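Local coordinates for protein HAD hydrolase, family IA, variant 3 (Entamoeba histolytica, PDB 6W04) that probably acts as a magnesium-dependent hydrolase of the haloacid dehalogenase (HAD) superfamily, with a magnesium ion bound at its active site, at residues C22-A27 with L35-F40. Numbering follows the deposited sequence.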
loop_
_atom_site.group_PDB
_atom_site.type_symbol
_atom_site.label_atom_id
_atom_site.label_comp_id
_atom_site.label_asym_id
_atom_site.label_seq_id
_atom_site.Cartn_x
_atom_site.Cartn_y
_atom_site.Cartn_z
ATOM N N CYS A 22 0.766 -12.240 11.315
ATOM C CA CYS A 22 0.498 -11.439 12.505
ATOM C C CYS A 22 -0.965 -11.513 12.906
ATOM O O CYS A 22 -1.272 -11.611 14.098
ATOM C CB CYS A 22 0.896 -9.983 12.290
ATOM S SG CYS A 22 2.655 -9.826 12.051
ATOM N N TRP A 23 -1.885 -11.491 11.939
ATOM C CA TRP A 23 -3.285 -11.624 12.344
ATOM C C TRP A 23 -3.592 -13.033 12.825
ATOM O O TRP A 23 -4.466 -13.215 13.683
ATOM C CB TRP A 23 -4.250 -11.250 11.199
ATOM C CG TRP A 23 -4.406 -9.765 11.081
ATOM C CD1 TRP A 23 -4.022 -8.974 10.032
ATOM C CD2 TRP A 23 -4.973 -8.894 12.063
ATOM N NE1 TRP A 23 -4.335 -7.652 10.300
ATOM C CE2 TRP A 23 -4.911 -7.581 11.547
ATOM C CE3 TRP A 23 -5.502 -9.094 13.352
ATOM C CZ2 TRP A 23 -5.365 -6.474 12.265
ATOM C CZ3 TRP A 23 -5.953 -7.997 14.062
ATOM C CH2 TRP A 23 -5.878 -6.700 13.525
ATOM N N LYS A 24 -2.936 -14.045 12.258
ATOM C CA LYS A 24 -3.177 -15.399 12.732
ATOM C C LYS A 24 -2.657 -15.568 14.146
ATOM O O LYS A 24 -3.317 -16.180 15.003
ATOM C CB LYS A 24 -2.540 -16.424 11.774
ATOM C CG LYS A 24 -3.363 -16.547 10.502
ATOM C CD LYS A 24 -2.675 -17.447 9.472
ATOM C CE LYS A 24 -3.476 -17.479 8.188
ATOM N NZ LYS A 24 -2.853 -18.355 7.176
ATOM N N GLU A 25 -1.481 -15.017 14.410
ATOM C CA GLU A 25 -0.936 -15.057 15.763
ATOM C C GLU A 25 -1.836 -14.304 16.737
ATOM O O GLU A 25 -2.072 -14.776 17.856
ATOM C CB GLU A 25 0.502 -14.501 15.760
ATOM C CG GLU A 25 1.151 -14.396 17.148
ATOM C CD GLU A 25 1.485 -15.751 17.803
ATOM O OE1 GLU A 25 1.480 -15.811 19.056
ATOM O OE2 GLU A 25 1.762 -16.750 17.087
ATOM N N MET A 26 -2.368 -13.143 16.329
ATOM C CA MET A 26 -3.261 -12.386 17.213
ATOM C C MET A 26 -4.540 -13.156 17.496
ATOM O O MET A 26 -5.024 -13.177 18.636
ATOM C CB MET A 26 -3.641 -11.029 16.600
ATOM C CG MET A 26 -2.485 -10.035 16.497
ATOM S SD MET A 26 -1.719 -9.730 18.107
ATOM C CE MET A 26 -3.106 -8.891 18.848
ATOM N N ALA A 27 -5.131 -13.749 16.462
ATOM C CA ALA A 27 -6.283 -14.613 16.675
ATOM C C ALA A 27 -5.975 -15.708 17.688
ATOM O O ALA A 27 -6.800 -16.018 18.560
ATOM C CB ALA A 27 -6.740 -15.209 15.344
ATOM N N LEU A 35 -6.464 -17.782 12.778
ATOM C CA LEU A 35 -7.344 -17.735 11.613
ATOM C C LEU A 35 -6.968 -18.854 10.652
ATOM O O LEU A 35 -5.789 -19.131 10.446
ATOM C CB LEU A 35 -7.233 -16.384 10.896
ATOM C CG LEU A 35 -7.545 -15.080 11.633
ATOM C CD1 LEU A 35 -7.304 -13.899 10.680
ATOM C CD2 LEU A 35 -9.008 -15.054 12.181
ATOM N N SER A 36 -7.973 -19.535 10.092
ATOM C CA SER A 36 -7.673 -20.491 9.030
ATOM C C SER A 36 -7.311 -19.748 7.743
ATOM O O SER A 36 -7.550 -18.543 7.594
ATOM C CB SER A 36 -8.865 -21.414 8.761
ATOM O OG SER A 36 -9.961 -20.652 8.301
ATOM N N GLU A 37 -6.758 -20.491 6.782
ATOM C CA GLU A 37 -6.461 -19.890 5.487
ATOM C C GLU A 37 -7.728 -19.357 4.827
ATOM O O GLU A 37 -7.703 -18.304 4.179
ATOM C CB GLU A 37 -5.760 -20.901 4.579
ATOM C CG GLU A 37 -4.343 -21.222 5.000
ATOM C CD GLU A 37 -3.690 -22.243 4.072
ATOM O OE1 GLU A 37 -4.358 -22.689 3.111
ATOM O OE2 GLU A 37 -2.515 -22.595 4.301
ATOM N N ASP A 38 -8.850 -20.067 5.001
ATOM C CA ASP A 38 -10.122 -19.607 4.452
ATOM C C ASP A 38 -10.615 -18.355 5.165
ATOM O O ASP A 38 -11.128 -17.436 4.516
ATOM C CB ASP A 38 -11.174 -20.713 4.533
ATOM C CG ASP A 38 -10.876 -21.889 3.591
ATOM O OD1 ASP A 38 -10.271 -21.684 2.511
ATOM O OD2 ASP A 38 -11.253 -23.028 3.941
ATOM N N GLU A 39 -10.489 -18.297 6.499
ATOM C CA GLU A 39 -10.846 -17.058 7.192
ATOM C C GLU A 39 -10.041 -15.890 6.652
ATOM O O GLU A 39 -10.604 -14.845 6.314
ATOM C CB GLU A 39 -10.637 -17.184 8.705
ATOM C CG GLU A 39 -11.761 -17.913 9.425
ATOM C CD GLU A 39 -11.502 -18.012 10.908
ATOM O OE1 GLU A 39 -10.543 -18.718 11.285
ATOM O OE2 GLU A 39 -12.244 -17.370 11.694
ATOM N N PHE A 40 -8.714 -16.051 6.532
ATOM C CA PHE A 40 -7.924 -14.891 6.141
ATOM C C PHE A 40 -8.209 -14.469 4.702
ATOM O O PHE A 40 -8.178 -13.269 4.402
ATOM C CB PHE A 40 -6.419 -15.124 6.334
ATOM C CG PHE A 40 -5.606 -13.889 6.049
ATOM C CD1 PHE A 40 -5.577 -12.843 6.961
ATOM C CD2 PHE A 40 -4.942 -13.747 4.841
ATOM C CE1 PHE A 40 -4.877 -11.686 6.684
ATOM C CE2 PHE A 40 -4.231 -12.600 4.554
ATOM C CZ PHE A 40 -4.200 -11.567 5.475
#
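E39 OE1 accepts from S36 N (2.9 Å), whose residue also meets K24 through S36 O near K24 CE, and forms a salt bridge with R31. The first bond belongs to a capping box that starts helix 37-43 in the helical cap domain of this HAD fold; it meets the carboxylate on its anti side, 20° out of plane, while E39 N returns a bond to S36 OG (3.0 Å). E39 OE2 is hydrogen-bonded to H54, so the carboxylate links the start of helix 37-43 to the end of helix 16-31, at R31, and to helix 48-56. K24, extended beyond CG, crosses L35 obliquely: CG, CD and CE all run past L35 O, CG nearest at 3.5 Å, and NZ ends 3.9 Å from E37 CG; the E37 carboxylate stays farther off, with no salt bridge. L35 wedges against helix 16-31: its CG rests on A27 CB at 3.8 Å, and CD1 touches W23 CB. The W23 side chain, its end turned away from segment 35-40, packs on helix 48-56 (L51, I55). W23 CD1 nevertheless approaches the edge of the F40 ring, near its plane, at CE1 (4.4 Å). Beside A27 CB, 3.6 Å away, L35 N is buried with no hydrogen-bond partner in the model.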